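PDB 6T0Q: lectin from Pleurotus ostreatus, which binds calcium and N-acetyl-D-galactosamine, and probably recognises galactose-type sugars on glycans. Local coordinates for residues Pro191-Arg196 / Thr291-Tyr296; Ala232-Ala237 / Tyr263-Leu268; Ala70-Ala75 / Leu101-Gln106. All coordinates share one frame; numbering follows the deposited sequence.

Contact 1: Pro191-Arg196 / Thr291-Tyr296; sequences PVLPLR and TILITY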
ATOM      1  N   PRO A 191     -21.223 -19.790 -13.110  1.00 20.58           N
ATOM      2  CA  PRO A 191     -20.213 -18.924 -13.730  1.00 19.20           C
ATOM      3  C   PRO A 191     -19.025 -18.744 -12.796  1.00 19.45           C
ATOM      4  O   PRO A 191     -19.164 -18.819 -11.573  1.00 20.43           O
ATOM      5  CB  PRO A 191     -20.964 -17.599 -13.948  1.00 24.65           C
ATOM      6  CG  PRO A 191     -22.079 -17.629 -12.941  1.00 28.64           C
ATOM      7  CD  PRO A 191     -22.495 -19.076 -12.878  1.00 27.00           C
ATOM      8  N   VAL A 192     -17.840 -18.514 -13.380  1.00 20.22           N
ATOM      9  CA  VAL A 192     -16.640 -18.357 -12.556  1.00 20.59           C
ATOM     10  C   VAL A 192     -16.811 -17.205 -11.568  1.00 22.25           C
ATOM     11  O   VAL A 192     -16.455 -17.322 -10.388  1.00 20.01           O
ATOM     12  CB  VAL A 192     -15.385 -18.174 -13.433  1.00 21.05           C
ATOM     13  CG1 VAL A 192     -15.556 -17.003 -14.450  1.00 18.99           C
ATOM     14  CG2 VAL A 192     -14.173 -17.953 -12.553  1.00 19.19           C
ATOM     15  N   LEU A 193     -17.376 -16.090 -12.029  1.00 20.07           N
ATOM     16  CA  LEU A 193     -17.693 -14.908 -11.236  1.00 20.51           C
ATOM     17  C   LEU A 193     -18.976 -14.306 -11.785  1.00 20.57           C
ATOM     18  O   LEU A 193     -19.277 -14.468 -12.975  1.00 19.06           O
ATOM     19  CB  LEU A 193     -16.581 -13.843 -11.295  1.00 18.70           C
ATOM     20  CG  LEU A 193     -15.263 -14.175 -10.591  1.00 21.43           C
ATOM     21  CD1 LEU A 193     -14.190 -13.144 -10.968  1.00 21.26           C
ATOM     22  CD2 LEU A 193     -15.478 -14.206  -9.079  1.00 22.30           C
ATOM     23  N   PRO A 194     -19.746 -13.601 -10.957  1.00 20.12           N
ATOM     24  CA  PRO A 194     -20.929 -12.908 -11.482  1.00 21.67           C
ATOM     25  C   PRO A 194     -20.524 -11.627 -12.194  1.00 22.01           C
ATOM     26  O   PRO A 194     -19.556 -10.962 -11.809  1.00 20.02           O
ATOM     27  CB  PRO A 194     -21.746 -12.602 -10.219  1.00 22.49           C
ATOM     28  CG  PRO A 194     -20.684 -12.376  -9.173  1.00 24.60           C
ATOM     29  CD  PRO A 194     -19.608 -13.423  -9.500  1.00 18.76           C
ATOM     30  N   LEU A 195     -21.257 -11.296 -13.258  1.00 21.01           N
ATOM     31  CA  LEU A 195     -21.255  -9.925 -13.762  1.00 20.71           C
ATOM     32  C   LEU A 195     -22.395  -9.112 -13.167  1.00 24.38           C
ATOM     33  O   LEU A 195     -22.288  -7.884 -13.052  1.00 19.82           O
ATOM     34  CB  LEU A 195     -21.341  -9.911 -15.289  1.00 21.75           C
ATOM     35  CG  LEU A 195     -20.067 -10.385 -15.982  1.00 18.76           C
ATOM     36  CD1 LEU A 195     -20.267 -10.371 -17.483  1.00 23.68           C
ATOM     37  CD2 LEU A 195     -18.857  -9.524 -15.556  1.00 16.84           C
ATOM     38  N   ARG A 196     -23.484  -9.777 -12.790  1.00 20.90           N
ATOM     39  CA  ARG A 196     -24.464  -9.170 -11.907  1.00 22.84           C
ATOM     40  C   ARG A 196     -23.752  -8.579 -10.697  1.00 25.55           C
ATOM     41  O   ARG A 196     -22.907  -9.236 -10.083  1.00 24.28           O
ATOM     42  CB  ARG A 196     -25.482 -10.227 -11.475  1.00 26.27           C
ATOM     43  CG  ARG A 196     -26.532  -9.725 -10.499  1.00 39.81           C
ATOM     44  CD  ARG A 196     -27.437 -10.876 -10.054  1.00 50.65           C
ATOM     45  NE  ARG A 196     -27.999 -11.616 -11.181  1.00 59.54           N
ATOM     46  CZ  ARG A 196     -29.257 -11.500 -11.594  1.00 72.78           C
ATOM     47  NH1 ARG A 196     -30.080 -10.662 -10.970  1.00 74.86           N
ATOM     48  NH2 ARG A 196     -29.693 -12.212 -12.631  1.00 72.89           N
ATOM     49  N   THR A 291     -15.288  -8.112 -13.060  1.00 19.62           N
ATOM     50  CA  THR A 291     -15.431  -8.525 -11.673  1.00 17.77           C
ATOM     51  C   THR A 291     -14.118  -9.168 -11.276  1.00 20.83           C
ATOM     52  O   THR A 291     -13.570  -9.973 -12.033  1.00 21.36           O
ATOM     53  CB  THR A 291     -16.595  -9.510 -11.487  1.00 20.28           C
ATOM     54  OG1 THR A 291     -17.805  -8.917 -11.978  1.00 20.00           O
ATOM     55  CG2 THR A 291     -16.770  -9.875  -9.996  1.00 19.74           C
ATOM     56  N   ILE A 292     -13.605  -8.804 -10.108  1.00 19.61           N
ATOM     57  CA  ILE A 292     -12.306  -9.275  -9.643  1.00 20.39           C
ATOM     58  C   ILE A 292     -12.470  -9.777  -8.222  1.00 22.34           C
ATOM     59  O   ILE A 292     -12.993  -9.053  -7.367  1.00 22.12           O
ATOM     60  CB  ILE A 292     -11.240  -8.163  -9.680  1.00 22.81           C
ATOM     61  CG1 ILE A 292     -11.047  -7.622 -11.097  1.00 20.62           C
ATOM     62  CG2 ILE A 292      -9.913  -8.681  -9.087  1.00 22.80           C
ATOM     63  CD1 ILE A 292     -10.290  -6.290 -11.115  1.00 21.81           C
ATOM     64  N   LEU A 293     -12.014 -10.998  -7.957  1.00 20.64           N
ATOM     65  CA  LEU A 293     -11.974 -11.514  -6.594  1.00 21.02           C
ATOM     66  C   LEU A 293     -10.529 -11.771  -6.198  1.00 21.09           C
ATOM     67  O   LEU A 293      -9.794 -12.449  -6.925  1.00 21.89           O
ATOM     68  CB  LEU A 293     -12.794 -12.803  -6.449  1.00 25.35           C
ATOM     69  CG  LEU A 293     -13.009 -13.211  -4.987  1.00 25.98           C
ATOM     70  CD1 LEU A 293     -14.373 -13.842  -4.830  1.00 36.07           C
ATOM     71  CD2 LEU A 293     -11.950 -14.187  -4.532  1.00 37.62           C
ATOM     72  N   ILE A 294     -10.137 -11.242  -5.043  1.00 18.66           N
ATOM     73  CA  ILE A 294      -8.792 -11.385  -4.508  1.00 18.37           C
ATOM     74  C   ILE A 294      -8.873 -12.243  -3.253  1.00 20.17           C
ATOM     75  O   ILE A 294      -9.735 -12.011  -2.399  1.00 20.00           O
ATOM     76  CB  ILE A 294      -8.185 -10.005  -4.199  1.00 22.11           C
ATOM     77  CG1 ILE A 294      -7.973  -9.227  -5.499  1.00 23.83           C
ATOM     78  CG2 ILE A 294      -6.899 -10.144  -3.436  1.00 18.47           C
ATOM     79  CD1 ILE A 294      -7.782  -7.741  -5.272  1.00 27.23           C
ATOM     80  N   THR A 295      -7.991 -13.233  -3.141  1.00 19.61           N
ATOM     81  CA  THR A 295      -7.930 -14.062  -1.943  1.00 20.50           C
ATOM     82  C   THR A 295      -6.810 -13.587  -1.026  1.00 21.90           C
ATOM     83  O   THR A 295      -5.756 -13.136  -1.484  1.00 21.29           O
ATOM     84  CB  THR A 295      -7.712 -15.541  -2.292  1.00 23.13           C
ATOM     85  OG1 THR A 295      -6.533 -15.673  -3.083  1.00 23.18           O
ATOM     86  CG2 THR A 295      -8.900 -16.104  -3.094  1.00 21.98           C
ATOM     87  N   TYR A 296      -7.046 -13.709   0.277  1.00 22.09           N
ATOM     88  CA  TYR A 296      -6.077 -13.332   1.297  1.00 24.51           C
ATOM     89  C   TYR A 296      -5.636 -14.549   2.102  1.00 23.78           C
ATOM     90  O   TYR A 296      -6.364 -15.540   2.220  1.00 20.19           O
ATOM     91  CB  TYR A 296      -6.657 -12.268   2.230  1.00 22.58           C
ATOM     92  CG  TYR A 296      -6.834 -10.951   1.515  1.00 22.53           C
ATOM     93  CD1 TYR A 296      -5.747 -10.106   1.310  1.00 20.72           C
ATOM     94  CD2 TYR A 296      -8.074 -10.567   1.018  1.00 22.89           C
ATOM     95  CE1 TYR A 296      -5.889  -8.904   0.643  1.00 21.63           C
ATOM     96  CE2 TYR A 296      -8.236  -9.354   0.340  1.00 21.97           C
ATOM     97  CZ  TYR A 296      -7.134  -8.532   0.154  1.00 25.93           C
ATOM     98  OH  TYR A 296      -7.266  -7.331  -0.505  1.00 26.45           O
TER
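Thr291 OG1 has two hydrogen-bond partners. It donates to the backbone O of Pro194 over 2.7 Å, and it also bonds to the hydroxyl OG of Ser198, just beyond the loop segment. The first bond lies in the plane of the Pro194 carbonyl and meets it at a C=O...donor angle of 154°. OG1 stands beside the Thr291 backbone N and anti to the carbonyl carbon (chi1 -56°). The rest of the side chain closes on the same acceptor: Thr291 CB is 3.3 Å and Thr291 CG2 3.5 Å from Pro194 O. The methyl Leu195 CD2 comes within 3.8 Å of Thr291 OG1, although the Leu195 side chain starts out away from the strand.

Leu193 packs with its two methyls on different residues of the strand. CD1 of Leu193 reaches 3.4 Å from the carbonyl oxygen Thr291 O, while CD2 of Leu193 touches Leu293 CB at 4.0 Å. The Leu193 and Leu293 side chains cross at a slant. Leu193 CB also comes to 4.2 Å from Thr291 CG2.

Leu293 belongs to a glycan pocket and touches a bound NAG. Phe102, from strand 98-104, packs on both Leu193 and Leu293. Residues 193-195 of the loop pack against strand 287-296 of an antiparallel sheet, mainly at Thr291 and Leu293. That strand is flanked by strand 229-239, through backbone bonds of Thr291 and Leu293, and by strand 301-305, through those of Ile292 and Ile294.

Contact 2: Ala232-Ala237 / Tyr263-Leu268; sequences ATVLIA and YTIPNL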
ATOM      1  N   ALA A 232      -5.708 -13.595  -7.630  1.00 19.72           N
ATOM      2  CA  ALA A 232      -6.905 -12.926  -8.119  1.00 21.68           C
ATOM      3  C   ALA A 232      -7.472 -13.697  -9.299  1.00 24.44           C
ATOM      4  O   ALA A 232      -6.734 -14.304 -10.085  1.00 21.83           O
ATOM      5  CB  ALA A 232      -6.649 -11.479  -8.543  1.00 22.00           C
ATOM      6  N   THR A 233      -8.793 -13.687  -9.390  1.00 21.63           N
ATOM      7  CA  THR A 233      -9.515 -14.166 -10.558  1.00 20.46           C
ATOM      8  C   THR A 233     -10.233 -12.974 -11.166  1.00 22.14           C
ATOM      9  O   THR A 233     -10.880 -12.211 -10.444  1.00 19.90           O
ATOM     10  CB  THR A 233     -10.506 -15.259 -10.175  1.00 22.87           C
ATOM     11  OG1 THR A 233      -9.803 -16.288  -9.463  1.00 23.38           O
ATOM     12  CG2 THR A 233     -11.158 -15.862 -11.437  1.00 18.90           C
ATOM     13  N   VAL A 234     -10.100 -12.798 -12.479  1.00 22.21           N
ATOM     14  CA  VAL A 234     -10.652 -11.635 -13.173  1.00 21.33           C
ATOM     15  C   VAL A 234     -11.585 -12.115 -14.269  1.00 20.27           C
ATOM     16  O   VAL A 234     -11.219 -12.985 -15.065  1.00 24.68           O
ATOM     17  CB  VAL A 234      -9.545 -10.744 -13.771  1.00 20.57           C
ATOM     18  CG1 VAL A 234     -10.166  -9.542 -14.512  1.00 22.95           C
ATOM     19  CG2 VAL A 234      -8.587 -10.291 -12.691  1.00 21.49           C
ATOM     20  N   LEU A 235     -12.784 -11.546 -14.313  1.00 18.74           N
ATOM     21  CA  LEU A 235     -13.730 -11.758 -15.397  1.00 18.46           C
ATOM     22  C   LEU A 235     -13.955 -10.419 -16.089  1.00 21.46           C
ATOM     23  O   LEU A 235     -14.252  -9.433 -15.413  1.00 20.09           O
ATOM     24  CB  LEU A 235     -15.048 -12.307 -14.847  1.00 17.60           C
ATOM     25  CG  LEU A 235     -16.154 -12.503 -15.873  1.00 19.42           C
ATOM     26  CD1 LEU A 235     -15.738 -13.580 -16.852  1.00 20.74           C
ATOM     27  CD2 LEU A 235     -17.457 -12.865 -15.158  1.00 16.78           C
ATOM     28  N   ILE A 236     -13.808 -10.362 -17.416  1.00 18.30           N
ATOM     29  CA  ILE A 236     -13.841  -9.070 -18.102  1.00 17.64           C
ATOM     30  C   ILE A 236     -14.415  -9.210 -19.511  1.00 21.36           C
ATOM     31  O   ILE A 236     -14.215 -10.221 -20.194  1.00 20.25           O
ATOM     32  CB  ILE A 236     -12.423  -8.451 -18.134  1.00 20.33           C
ATOM     33  CG1 ILE A 236     -12.409  -7.083 -18.822  1.00 21.02           C
ATOM     34  CG2 ILE A 236     -11.424  -9.400 -18.821  1.00 19.32           C
ATOM     35  CD1 ILE A 236     -11.070  -6.348 -18.563  1.00 18.37           C
ATOM     36  N   ALA A 237     -15.126  -8.168 -19.950  1.00 20.04           N
ATOM     37  CA  ALA A 237     -15.573  -8.044 -21.333  1.00 22.05           C
ATOM     38  C   ALA A 237     -15.650  -6.564 -21.679  1.00 23.17           C
ATOM     39  O   ALA A 237     -15.774  -5.713 -20.794  1.00 20.61           O
ATOM     40  CB  ALA A 237     -16.934  -8.721 -21.560  1.00 17.34           C
ATOM     41  N   TYR A 263      -9.409 -14.821 -16.211  1.00 16.78           N
ATOM     42  CA  TYR A 263      -7.976 -14.962 -16.010  1.00 20.73           C
ATOM     43  C   TYR A 263      -7.679 -15.267 -14.551  1.00 23.52           C
ATOM     44  O   TYR A 263      -8.391 -14.818 -13.650  1.00 21.78           O
ATOM     45  CB  TYR A 263      -7.213 -13.692 -16.404  1.00 20.58           C
ATOM     46  CG  TYR A 263      -7.461 -13.260 -17.823  1.00 25.33           C
ATOM     47  CD1 TYR A 263      -6.705 -13.787 -18.865  1.00 23.66           C
ATOM     48  CD2 TYR A 263      -8.447 -12.322 -18.126  1.00 22.69           C
ATOM     49  CE1 TYR A 263      -6.928 -13.400 -20.182  1.00 23.70           C
ATOM     50  CE2 TYR A 263      -8.674 -11.922 -19.439  1.00 23.88           C
ATOM     51  CZ  TYR A 263      -7.906 -12.466 -20.458  1.00 22.11           C
ATOM     52  OH  TYR A 263      -8.126 -12.079 -21.758  1.00 25.21           O
ATOM     53  N   THR A 264      -6.594 -16.009 -14.332  1.00 20.44           N
ATOM     54  CA  THR A 264      -6.063 -16.262 -12.998  1.00 18.98           C
ATOM     55  C   THR A 264      -4.747 -15.511 -12.840  1.00 21.85           C
ATOM     56  O   THR A 264      -3.887 -15.574 -13.724  1.00 22.89           O
ATOM     57  CB  THR A 264      -5.853 -17.765 -12.773  1.00 24.48           C
ATOM     58  OG1 THR A 264      -7.129 -18.413 -12.688  1.00 24.31           O
ATOM     59  CG2 THR A 264      -5.045 -18.028 -11.487  1.00 22.84           C
ATOM     60  N   ILE A 265      -4.603 -14.792 -11.731  1.00 19.21           N
ATOM     61  CA  ILE A 265      -3.371 -14.078 -11.394  1.00 19.92           C
ATOM     62  C   ILE A 265      -2.816 -14.773 -10.160  1.00 24.46           C
ATOM     63  O   ILE A 265      -3.261 -14.483  -9.043  1.00 22.57           O
ATOM     64  CB  ILE A 265      -3.615 -12.586 -11.105  1.00 22.13           C
ATOM     65  CG1 ILE A 265      -4.558 -11.953 -12.136  1.00 29.53           C
ATOM     66  CG2 ILE A 265      -2.267 -11.838 -10.944  1.00 22.56           C
ATOM     67  CD1 ILE A 265      -4.049 -11.964 -13.529  1.00 33.78           C
ATOM     68  N   PRO A 266      -1.879 -15.709 -10.305  1.00 24.75           N
ATOM     69  CA  PRO A 266      -1.431 -16.510  -9.158  1.00 23.01           C
ATOM     70  C   PRO A 266      -0.296 -15.881  -8.370  1.00 28.16           C
ATOM     71  O   PRO A 266       0.155 -16.480  -7.388  1.00 27.05           O
ATOM     72  CB  PRO A 266      -0.952 -17.804  -9.837  1.00 22.34           C
ATOM     73  CG  PRO A 266      -0.347 -17.302 -11.127  1.00 27.38           C
ATOM     74  CD  PRO A 266      -1.199 -16.098 -11.553  1.00 23.61           C
ATOM     75  N   ASN A 267       0.169 -14.699  -8.764  1.00 22.64           N
ATOM     76  CA  ASN A 267       1.403 -14.126  -8.237  1.00 27.94           C
ATOM     77  C   ASN A 267       1.205 -12.661  -7.870  1.00 30.44           C
ATOM     78  O   ASN A 267       2.022 -11.804  -8.204  1.00 26.43           O
ATOM     79  CB  ASN A 267       2.528 -14.272  -9.258  1.00 28.30           C
ATOM     80  CG  ASN A 267       2.234 -13.530 -10.553  1.00 30.75           C
ATOM     81  OD1 ASN A 267       1.074 -13.322 -10.913  1.00 26.60           O
ATOM     82  ND2 ASN A 267       3.284 -13.117 -11.253  1.00 30.89           N
ATOM     83  N   LEU A 268       0.106 -12.355  -7.177  1.00 25.72           N
ATOM     84  CA  LEU A 268      -0.132 -10.992  -6.713  1.00 29.44           C
ATOM     85  C   LEU A 268       1.003 -10.511  -5.811  1.00 30.78           C
ATOM     86  O   LEU A 268       1.671 -11.300  -5.140  1.00 26.03           O
ATOM     87  CB  LEU A 268      -1.444 -10.913  -5.937  1.00 21.97           C
ATOM     88  CG  LEU A 268      -2.757 -11.128  -6.681  1.00 22.51           C
ATOM     89  CD1 LEU A 268      -3.903 -11.033  -5.686  1.00 19.35           C
ATOM     90  CD2 LEU A 268      -2.890 -10.069  -7.764  1.00 22.07           C
TER
HETATM   91  O   HOH W   1      -8.304 -18.277 -10.302  1.00 30.97           O
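Tyr263 meets Ile236 at the edge of its ring. CB of Tyr263 leaves the strand on the same face as the side chains of Ala232, Val234 and Ile265. The first torsion sets CG beside the backbone N (chi1 -57°), and from there the ring reaches out to Ile236. Further out, CD2 of Tyr263 passes 4.2 Å from Val234 O. CE2 of Tyr263 then meets the methyl CG2 of Ile236 at 3.8 Å, and this methyl lies in the plane of the ring. At the tip, the phenol OH bonds to the hydroxyl of Tyr242 and to a glycerol, probably from the crystallisation liquor.

Two pairs of backbone bonds join the strands. Ala232 and Ile265 form one hydrogen-bonded pair, with Ile265 N 2.7 Å from Ala232 O. Val234 and Tyr263 form the other. CB of Ala232 sits 4.1 Å from Ile265 CB and 4.0 Å from Leu268 CD1, a side chain from the loop after the strand.

Thr233 and Thr264 are the non-hydrogen-bonded pair between them. Their hydroxyls lie on the other face and share one water, 2.6 Å from Thr233 OG1 and 2.7 Å from Thr264 OG1.

The Val234, Tyr263 and Ile265 face packs against Leu244 and Val246 of strand 241-246. This is the interior of a two-sheet antiparallel beta-sandwich, in keeping with a carbohydrate-binding-module fold.

Contact 3: Ala70-Ala75 / Leu101-Gln106; sequences ATIVVA and LFVALQ. With NAG (2-acetamido-2-deoxy-beta-D-glucopyranose), chain C.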
ATOM      1  N   ALA A  70      -6.829 -22.162  -4.419  1.00 21.14           N
ATOM      2  CA  ALA A  70      -7.720 -23.181  -4.962  1.00 22.74           C
ATOM      3  C   ALA A  70      -8.979 -22.551  -5.523  1.00 22.74           C
ATOM      4  O   ALA A  70      -9.502 -21.583  -4.962  1.00 20.01           O
ATOM      5  CB  ALA A  70      -8.146 -24.213  -3.906  1.00 20.31           C
ATOM      6  N   THR A  71      -9.461 -23.128  -6.624  1.00 21.04           N
ATOM      7  CA  THR A  71     -10.801 -22.891  -7.139  1.00 21.64           C
ATOM      8  C   THR A  71     -11.676 -24.055  -6.689  1.00 22.81           C
ATOM      9  O   THR A  71     -11.335 -25.215  -6.941  1.00 22.48           O
ATOM     10  CB  THR A  71     -10.781 -22.791  -8.663  1.00 24.93           C
ATOM     11  OG1 THR A  71      -9.966 -21.681  -9.058  1.00 26.78           O
ATOM     12  CG2 THR A  71     -12.190 -22.621  -9.207  1.00 22.89           C
ATOM     13  N   ILE A  72     -12.781 -23.758  -6.013  1.00 18.28           N
ATOM     14  CA  ILE A  72     -13.633 -24.794  -5.431  1.00 20.01           C
ATOM     15  C   ILE A  72     -15.018 -24.717  -6.056  1.00 21.14           C
ATOM     16  O   ILE A  72     -15.561 -23.622  -6.239  1.00 21.42           O
ATOM     17  CB  ILE A  72     -13.711 -24.640  -3.896  1.00 21.74           C
ATOM     18  CG1 ILE A  72     -12.321 -24.853  -3.275  1.00 21.84           C
ATOM     19  CG2 ILE A  72     -14.753 -25.601  -3.285  1.00 20.12           C
ATOM     20  CD1 ILE A  72     -12.182 -24.293  -1.864  1.00 22.23           C
ATOM     21  N   VAL A  73     -15.591 -25.876  -6.389  1.00 15.88           N
ATOM     22  CA  VAL A  73     -17.008 -25.972  -6.739  1.00 17.08           C
ATOM     23  C   VAL A  73     -17.633 -27.013  -5.825  1.00 20.42           C
ATOM     24  O   VAL A  73     -17.111 -28.128  -5.713  1.00 18.37           O
ATOM     25  CB  VAL A  73     -17.233 -26.343  -8.217  1.00 21.21           C
ATOM     26  CG1 VAL A  73     -18.743 -26.523  -8.486  1.00 15.37           C
ATOM     27  CG2 VAL A  73     -16.651 -25.258  -9.151  1.00 18.23           C
ATOM     28  N   VAL A  74     -18.744 -26.656  -5.174  1.00 16.47           N
ATOM     29  CA  VAL A  74     -19.361 -27.534  -4.179  1.00 17.76           C
ATOM     30  C   VAL A  74     -20.870 -27.564  -4.405  1.00 21.90           C
ATOM     31  O   VAL A  74     -21.477 -26.553  -4.778  1.00 18.91           O
ATOM     32  CB  VAL A  74     -19.000 -27.098  -2.737  1.00 20.81           C
ATOM     33  CG1 VAL A  74     -19.382 -25.635  -2.484  1.00 22.38           C
ATOM     34  CG2 VAL A  74     -19.659 -28.024  -1.711  1.00 17.26           C
ATOM     35  N   ALA A  75     -21.468 -28.740  -4.214  1.00 18.52           N
ATOM     36  CA  ALA A  75     -22.908 -28.923  -4.328  1.00 18.74           C
ATOM     37  C   ALA A  75     -23.373 -29.794  -3.174  1.00 22.59           C
ATOM     38  O   ALA A  75     -22.594 -30.566  -2.609  1.00 19.85           O
ATOM     39  CB  ALA A  75     -23.293 -29.571  -5.663  1.00 15.80           C
ATOM     40  N   LEU A 101     -16.259 -21.185  -5.030  1.00 20.30           N
ATOM     41  CA  LEU A 101     -15.558 -20.568  -3.908  1.00 20.15           C
ATOM     42  C   LEU A 101     -14.073 -20.489  -4.246  1.00 23.03           C
ATOM     43  O   LEU A 101     -13.543 -21.360  -4.939  1.00 22.39           O
ATOM     44  CB  LEU A 101     -15.764 -21.370  -2.609  1.00 17.90           C
ATOM     45  CG  LEU A 101     -17.203 -21.596  -2.110  1.00 20.57           C
ATOM     46  CD1 LEU A 101     -17.199 -22.558  -0.932  1.00 24.36           C
ATOM     47  CD2 LEU A 101     -17.865 -20.266  -1.694  1.00 22.10           C
ATOM     48  N   PHE A 102     -13.396 -19.447  -3.744  1.00 20.77           N
ATOM     49  CA  PHE A 102     -11.965 -19.244  -3.981  1.00 22.40           C
ATOM     50  C   PHE A 102     -11.268 -19.007  -2.649  1.00 24.57           C
ATOM     51  O   PHE A 102     -11.822 -18.333  -1.776  1.00 23.49           O
ATOM     52  CB  PHE A 102     -11.708 -18.041  -4.912  1.00 22.27           C
ATOM     53  CG  PHE A 102     -12.427 -18.124  -6.235  1.00 21.00           C
ATOM     54  CD1 PHE A 102     -13.714 -17.636  -6.369  1.00 27.69           C
ATOM     55  CD2 PHE A 102     -11.806 -18.685  -7.341  1.00 27.48           C
ATOM     56  CE1 PHE A 102     -14.386 -17.713  -7.585  1.00 25.81           C
ATOM     57  CE2 PHE A 102     -12.466 -18.763  -8.570  1.00 25.01           C
ATOM     58  CZ  PHE A 102     -13.754 -18.278  -8.691  1.00 27.14           C
ATOM     59  N   VAL A 103     -10.054 -19.542  -2.485  1.00 20.71           N
ATOM     60  CA  VAL A 103      -9.390 -19.473  -1.180  1.00 17.57           C
ATOM     61  C   VAL A 103      -7.880 -19.599  -1.366  1.00 22.45           C
ATOM     62  O   VAL A 103      -7.400 -20.338  -2.234  1.00 21.51           O
ATOM     63  CB  VAL A 103      -9.942 -20.557  -0.218  1.00 21.59           C
ATOM     64  CG1 VAL A 103      -9.503 -21.956  -0.661  1.00 20.75           C
ATOM     65  CG2 VAL A 103      -9.505 -20.279   1.230  1.00 18.17           C
ATOM     66  N   ALA A 104      -7.136 -18.860  -0.540  1.00 23.62           N
ATOM     67  CA  ALA A 104      -5.695 -19.050  -0.398  1.00 25.39           C
ATOM     68  C   ALA A 104      -5.396 -20.302   0.425  1.00 25.60           C
ATOM     69  O   ALA A 104      -6.188 -20.718   1.273  1.00 25.29           O
ATOM     70  CB  ALA A 104      -5.052 -17.834   0.279  1.00 22.79           C
ATOM     71  N   LEU A 105      -4.228 -20.895   0.188  1.00 22.32           N
ATOM     72  CA  LEU A 105      -3.890 -22.178   0.792  1.00 25.15           C
ATOM     73  C   LEU A 105      -2.572 -22.089   1.549  1.00 30.58           C
ATOM     74  O   LEU A 105      -1.736 -21.222   1.282  1.00 25.05           O
ATOM     75  CB  LEU A 105      -3.787 -23.284  -0.269  1.00 21.82           C
ATOM     76  CG  LEU A 105      -5.097 -23.602  -0.993  1.00 24.60           C
ATOM     77  CD1 LEU A 105      -4.850 -24.717  -2.008  1.00 23.23           C
ATOM     78  CD2 LEU A 105      -6.173 -24.003   0.018  1.00 23.99           C
ATOM     79  N   GLN A 106      -2.399 -23.014   2.491  1.00 29.24           N
ATOM     80  CA  GLN A 106      -1.099 -23.248   3.095  1.00 31.21           C
ATOM     81  C   GLN A 106      -0.198 -23.993   2.111  1.00 30.41           C
ATOM     82  O   GLN A 106      -0.683 -24.729   1.248  1.00 26.80           O
ATOM     83  CB  GLN A 106      -1.246 -24.052   4.388  1.00 28.86           C
ATOM     84  CG  GLN A 106      -1.960 -23.285   5.498  1.00 29.48           C
ATOM     85  CD  GLN A 106      -2.462 -24.187   6.606  1.00 32.99           C
ATOM     86  OE1 GLN A 106      -2.327 -25.415   6.543  1.00 37.01           O
ATOM     87  NE2 GLN A 106      -3.050 -23.587   7.623  1.00 27.08           N
TER
HETATM   88  C1  NAG C   1     -15.520 -14.587   0.390  1.00 31.10           C
HETATM   89  C2  NAG C   1     -16.269 -15.844  -0.078  1.00 24.57           C
HETATM   90  C3  NAG C   1     -17.711 -15.859   0.480  1.00 30.40           C
HETATM   91  C4  NAG C   1     -17.762 -15.550   1.974  1.00 40.98           C
HETATM   92  C5  NAG C   1     -16.945 -14.301   2.291  1.00 45.18           C
HETATM   93  C6  NAG C   1     -16.825 -14.029   3.777  1.00 51.53           C
HETATM   94  C7  NAG C   1     -15.720 -16.855  -2.274  1.00 30.06           C
HETATM   95  C8  NAG C   1     -15.922 -16.749  -3.755  1.00 42.09           C
HETATM   96  N2  NAG C   1     -16.306 -15.902  -1.533  1.00 28.45           N
HETATM   97  O3  NAG C   1     -18.307 -17.132   0.249  1.00 27.10           O
HETATM   98  O4  NAG C   1     -19.034 -15.511   2.507  1.00 42.24           O
HETATM   99  O5  NAG C   1     -15.609 -14.475   1.800  1.00 37.26           O
HETATM  100  O6  NAG C   1     -16.190 -15.105   4.456  1.00 50.25           O
HETATM  101  O7  NAG C   1     -15.065 -17.750  -1.780  1.00 28.18           O
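The Phe102 ring meets Thr71 and the bound NAG. The acetamide methyl C8 of NAG comes to the ring edge, in its plane, 3.5 Å from Phe102 CD1. Phe102 CG is anti to its carbonyl carbon (chi1 -55°), and from there the ring extends alongside Thr71. Thr71 OG1 lies obliquely to the ring, 3.9 Å from Phe102 CE2. Thr71 CG2 reaches the same ring carbon.

Phe102 and Thr71 form a non-hydrogen-bonded pair, which turns the Phe102 N-H away from strand 67-76. It donates instead to the acetamide O7 of NAG, with 3.1 Å between Phe102 N and O7 and an N-H...O angle of 167°. The methyl Leu101 CD2 makes a van der Waals contact with the sugar, 3.7 Å from NAG O3. The sugar has a further hydrogen bond to Ile89 O.

On either side of this pair, the backbones bond at Ile72 with Leu101 and at Ala70 with Val103. On the face carrying these four side chains, Ile72 CD1 packs on Val103 CG1 at 3.8 Å, and Leu105 CD1 reaches Ala70 CB at 3.8 Å.

Strand 98-104 is outermost in its sheet within this chain, and strand 67-76 pairs on its other side with strand 126-135. Ile72 and Leu101 pack on Phe82 of strand 79-84 in the opposing sheet, while Phe102 leans on Thr233 of strand 229-239.

In the fold
Contact 3 comes first along the chain. It closes a loop of 25 residues that includes Asp77 and Asp78 of the first calcium site. Contact 1 opens later, at 191-196, and closes only at 291-296. Contact 2 is nested inside that long loop, and its own loop carries Asp239 and Asp240 of the second calcium site. Contacts 1 and 2 meet in one sheet, where strands 229-239 and 287-296 are neighbours. Contact 3 lies in a separate sheet of the N-terminal half. Phe102 bridges the halves: its CZ is 3.3 Å from Val192 O, and its CE2 is 3.7 Å from Thr233 OG1.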